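Local coordinates for matrix protein VP40 (Lake Victoria marburgvirus, PDB 5B0V) that drives assembly and budding of virus particles as the viral matrix protein, forming dimers that reorganise into multimers at the plasma membrane, and suppresses host interferon signalling, at the interface of chains A and B. Sequence-based numbering; all coordinates share one arbitrary frame. Chains: chain A/B, Matrix protein VP40.

The interface of chains A and B. Residues chain A 63, 111-112, 114-116, 118-119; chain B 63, 111-112, 114-116, 118-119.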
ATOM      1  N   LEU A  63      -8.326  -4.350   5.950  1.00 39.78           N
ATOM      2  CA  LEU A  63      -9.058  -3.443   5.075  1.00 39.95           C
ATOM      3  C   LEU A  63     -10.556  -3.679   5.087  1.00 41.47           C
ATOM      4  O   LEU A  63     -11.324  -2.752   4.866  1.00 41.77           O
ATOM      5  CB  LEU A  63      -8.544  -3.563   3.643  1.00 40.38           C
ATOM      6  CG  LEU A  63      -7.123  -3.038   3.488  1.00 39.31           C
ATOM      7  CD1 LEU A  63      -6.482  -3.574   2.222  1.00 40.82           C
ATOM      8  CD2 LEU A  63      -7.101  -1.522   3.491  1.00 38.52           C
ATOM      9  N   ALA A 111      -8.157   3.281   2.978  1.00 29.73           N
ATOM     10  CA  ALA A 111      -7.501   2.738   1.786  1.00 30.09           C
ATOM     11  C   ALA A 111      -6.701   3.799   1.069  1.00 29.83           C
ATOM     12  O   ALA A 111      -5.567   3.567   0.657  1.00 30.29           O
ATOM     13  CB  ALA A 111      -8.509   2.125   0.837  1.00 31.87           C
ATOM     14  N   HIS A 112      -7.276   4.970   0.907  1.00 29.85           N
ATOM     15  CA  HIS A 112      -6.513   6.088   0.370  1.00 29.47           C
ATOM     16  C   HIS A 112      -5.281   6.328   1.219  1.00 27.57           C
ATOM     17  O   HIS A 112      -4.180   6.439   0.725  1.00 27.28           O
ATOM     18  CB  HIS A 112      -7.374   7.353   0.335  1.00 30.14           C
ATOM     19  CG  HIS A 112      -6.802   8.439  -0.507  1.00 30.72           C
ATOM     20  ND1 HIS A 112      -7.545   9.526  -0.902  1.00 31.99           N
ATOM     21  CD2 HIS A 112      -5.577   8.596  -1.063  1.00 30.68           C
ATOM     22  CE1 HIS A 112      -6.800  10.314  -1.657  1.00 32.39           C
ATOM     23  NE2 HIS A 112      -5.599   9.775  -1.765  1.00 31.70           N
ATOM     24  N   VAL A 114      -3.568   4.413   3.233  1.00 25.55           N
ATOM     25  CA  VAL A 114      -2.576   3.368   3.095  1.00 25.71           C
ATOM     26  C   VAL A 114      -1.963   3.337   1.688  1.00 26.73           C
ATOM     27  O   VAL A 114      -0.753   3.149   1.526  1.00 26.34           O
ATOM     28  CB  VAL A 114      -3.167   1.994   3.447  1.00 26.03           C
ATOM     29  CG1 VAL A 114      -2.143   0.888   3.181  1.00 26.11           C
ATOM     30  CG2 VAL A 114      -3.616   1.985   4.904  1.00 25.28           C
ATOM     31  N   ALA A 115      -2.789   3.532   0.673  1.00 28.13           N
ATOM     32  CA  ALA A 115      -2.290   3.537  -0.696  1.00 29.42           C
ATOM     33  C   ALA A 115      -1.355   4.714  -0.901  1.00 29.37           C
ATOM     34  O   ALA A 115      -0.303   4.586  -1.533  1.00 29.83           O
ATOM     35  CB  ALA A 115      -3.446   3.607  -1.669  1.00 30.79           C
ATOM     36  N   ALA A 116      -1.745   5.855  -0.344  1.00 29.11           N
ATOM     37  CA  ALA A 116      -0.963   7.068  -0.467  1.00 29.15           C
ATOM     38  C   ALA A 116       0.413   6.890   0.192  1.00 28.62           C
ATOM     39  O   ALA A 116       1.427   7.390  -0.290  1.00 29.16           O
ATOM     40  CB  ALA A 116      -1.712   8.223   0.152  1.00 28.77           C
ATOM     41  N   LEU A 118       2.083   3.941   0.915  1.00 27.89           N
ATOM     42  CA  LEU A 118       2.906   2.932   0.257  1.00 27.87           C
ATOM     43  C   LEU A 118       3.250   3.278  -1.199  1.00 28.98           C
ATOM     44  O   LEU A 118       4.161   2.684  -1.758  1.00 29.85           O
ATOM     45  CB  LEU A 118       2.214   1.579   0.320  1.00 27.95           C
ATOM     46  CG  LEU A 118       2.035   1.005   1.718  1.00 26.95           C
ATOM     47  CD1 LEU A 118       1.092  -0.182   1.689  1.00 27.56           C
ATOM     48  CD2 LEU A 118       3.379   0.604   2.301  1.00 26.61           C
ATOM     49  N   THR A 119       2.547   4.223  -1.822  1.00 29.43           N
ATOM     50  CA  THR A 119       2.956   4.640  -3.160  1.00 30.44           C
ATOM     51  C   THR A 119       3.991   5.766  -3.140  1.00 30.66           C
ATOM     52  O   THR A 119       4.596   6.049  -4.164  1.00 31.13           O
ATOM     53  CB  THR A 119       1.760   5.012  -4.066  1.00 31.27           C
ATOM     54  OG1 THR A 119       0.895   5.949  -3.411  1.00 30.76           O
ATOM     55  CG2 THR A 119       0.982   3.753  -4.441  1.00 31.73           C
TER
ATOM     56  N   LEU B  63      -3.584   8.673  -7.493  1.00 34.87           N
ATOM     57  CA  LEU B  63      -4.734   8.406  -6.657  1.00 35.56           C
ATOM     58  C   LEU B  63      -5.776   9.505  -6.706  1.00 37.65           C
ATOM     59  O   LEU B  63      -6.963   9.247  -6.506  1.00 37.86           O
ATOM     60  CB  LEU B  63      -4.287   8.225  -5.230  1.00 35.92           C
ATOM     61  CG  LEU B  63      -3.516   6.928  -5.058  1.00 34.74           C
ATOM     62  CD1 LEU B  63      -2.682   6.962  -3.781  1.00 36.08           C
ATOM     63  CD2 LEU B  63      -4.476   5.757  -5.030  1.00 33.59           C
ATOM     64  N   ALA B 111      -8.322   2.706  -4.533  1.00 27.67           N
ATOM     65  CA  ALA B 111      -7.513   2.751  -3.322  1.00 27.33           C
ATOM     66  C   ALA B 111      -7.533   1.428  -2.577  1.00 26.88           C
ATOM     67  O   ALA B 111      -6.502   0.938  -2.130  1.00 25.86           O
ATOM     68  CB  ALA B 111      -7.963   3.880  -2.404  1.00 28.93           C
ATOM     69  N   HIS B 112      -8.714   0.852  -2.415  1.00 27.91           N
ATOM     70  CA  HIS B 112      -8.813  -0.489  -1.842  1.00 27.72           C
ATOM     71  C   HIS B 112      -7.931  -1.441  -2.674  1.00 26.08           C
ATOM     72  O   HIS B 112      -7.122  -2.182  -2.139  1.00 25.36           O
ATOM     73  CB  HIS B 112     -10.280  -0.975  -1.823  1.00 28.71           C
ATOM     74  CG  HIS B 112     -10.513  -2.185  -0.974  1.00 28.88           C
ATOM     75  ND1 HIS B 112     -11.776  -2.632  -0.646  1.00 30.22           N
ATOM     76  CD2 HIS B 112      -9.642  -3.048  -0.388  1.00 28.23           C
ATOM     77  CE1 HIS B 112     -11.674  -3.716   0.106  1.00 30.50           C
ATOM     78  NE2 HIS B 112     -10.390  -3.993   0.273  1.00 29.32           N
ATOM     79  N   VAL B 114      -5.367  -1.007  -4.635  1.00 23.55           N
ATOM     80  CA  VAL B 114      -3.937  -0.786  -4.476  1.00 22.60           C
ATOM     81  C   VAL B 114      -3.473  -1.094  -3.046  1.00 22.71           C
ATOM     82  O   VAL B 114      -2.410  -1.672  -2.853  1.00 22.83           O
ATOM     83  CB  VAL B 114      -3.565   0.648  -4.867  1.00 22.85           C
ATOM     84  CG1 VAL B 114      -2.096   0.920  -4.580  1.00 22.38           C
ATOM     85  CG2 VAL B 114      -3.894   0.892  -6.337  1.00 22.69           C
ATOM     86  N   ALA B 115      -4.269  -0.723  -2.054  1.00 23.19           N
ATOM     87  CA  ALA B 115      -3.914  -0.980  -0.675  1.00 23.50           C
ATOM     88  C   ALA B 115      -3.893  -2.472  -0.431  1.00 22.83           C
ATOM     89  O   ALA B 115      -2.997  -2.986   0.238  1.00 22.55           O
ATOM     90  CB  ALA B 115      -4.906  -0.307   0.267  1.00 25.09           C
ATOM     91  N   ALA B 116      -4.879  -3.161  -1.002  1.00 22.64           N
ATOM     92  CA  ALA B 116      -4.985  -4.603  -0.875  1.00 22.41           C
ATOM     93  C   ALA B 116      -3.775  -5.319  -1.512  1.00 21.23           C
ATOM     94  O   ALA B 116      -3.258  -6.278  -0.976  1.00 20.94           O
ATOM     95  CB  ALA B 116      -6.270  -5.079  -1.500  1.00 22.67           C
ATOM     96  N   LEU B 118      -0.664  -3.977  -2.162  1.00 21.03           N
ATOM     97  CA  LEU B 118       0.579  -3.654  -1.484  1.00 21.23           C
ATOM     98  C   LEU B 118       0.619  -4.131  -0.034  1.00 22.05           C
ATOM     99  O   LEU B 118       1.700  -4.173   0.559  1.00 22.97           O
ATOM    100  CB  LEU B 118       0.867  -2.154  -1.562  1.00 21.47           C
ATOM    101  CG  LEU B 118       1.131  -1.629  -2.968  1.00 21.26           C
ATOM    102  CD1 LEU B 118       1.110  -0.101  -2.977  1.00 22.02           C
ATOM    103  CD2 LEU B 118       2.462  -2.138  -3.517  1.00 20.73           C
ATOM    104  N   THR B 119      -0.512  -4.464   0.567  1.00 22.79           N
ATOM    105  CA  THR B 119      -0.455  -5.000   1.924  1.00 23.92           C
ATOM    106  C   THR B 119      -0.291  -6.509   1.945  1.00 24.01           C
ATOM    107  O   THR B 119      -0.021  -7.082   2.994  1.00 24.44           O
ATOM    108  CB  THR B 119      -1.637  -4.545   2.817  1.00 25.42           C
ATOM    109  OG1 THR B 119      -2.898  -4.765   2.164  1.00 25.91           O
ATOM    110  CG2 THR B 119      -1.492  -3.049   3.160  1.00 25.95           C
TER
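Helix 110-119 of each VP40 chain packs against its two-fold mate, and Leu63, from the 3-10 helix 63-65 of the opposite chain, packs on its flank. In this part of the interface the chains meet by van der Waals packing; no N or O reaches a polar partner across it.

Near their N-terminal ends the helices meet through the Ala111 methyls, each laid against the partner's backbone. These methyls lie side by side, offset, A:Ala111 CB 3.7 Å from B:Ala111 CB, and A:Ala111 CB is 3.5 Å from B:His112 N. Such small side chains let the helices come this close.

Each Leu63 is a peg set against the partner helix. With CG anti to its own carbonyl carbon (chi1 -68°), A:Leu63 carries CD1 to the backbone of B:Ala116, 3.6 Å from CA, while CD2 turns to the B:Ala115 methyl, 4.1 Å from its CB. The imidazole of B:His112, whose CG stands anti to its backbone N (chi1 -166°), passes alongside, its NE2 3.9 Å from A:Leu63 CB.

Towards the C-terminal end, the side chains of A:Leu118 and B:Leu118 lie alongside one another pointing in opposite directions, A:Leu118 CD1 3.8 Å from B:Leu118 CB. The Thr119 side chain crosses the partner's Val114 and Leu118 at about a right angle, B:Thr119 CG2 touching A:Val114 CG1 at 4.0 Å.

Within each chain, Thr119 OG1 takes the crowded position between backbone N and carbonyl carbon (chi1 51° in chain A) and donates to Ala115 O, 2.6 Å away, from above the carbonyl plane. The bond gives the hydroxyl an intrachain acceptor and helps fix the rotamer that turns CG2 towards the partner. The patch thus helps hold together the VP40 dimer, which precedes multimer assembly at the membrane.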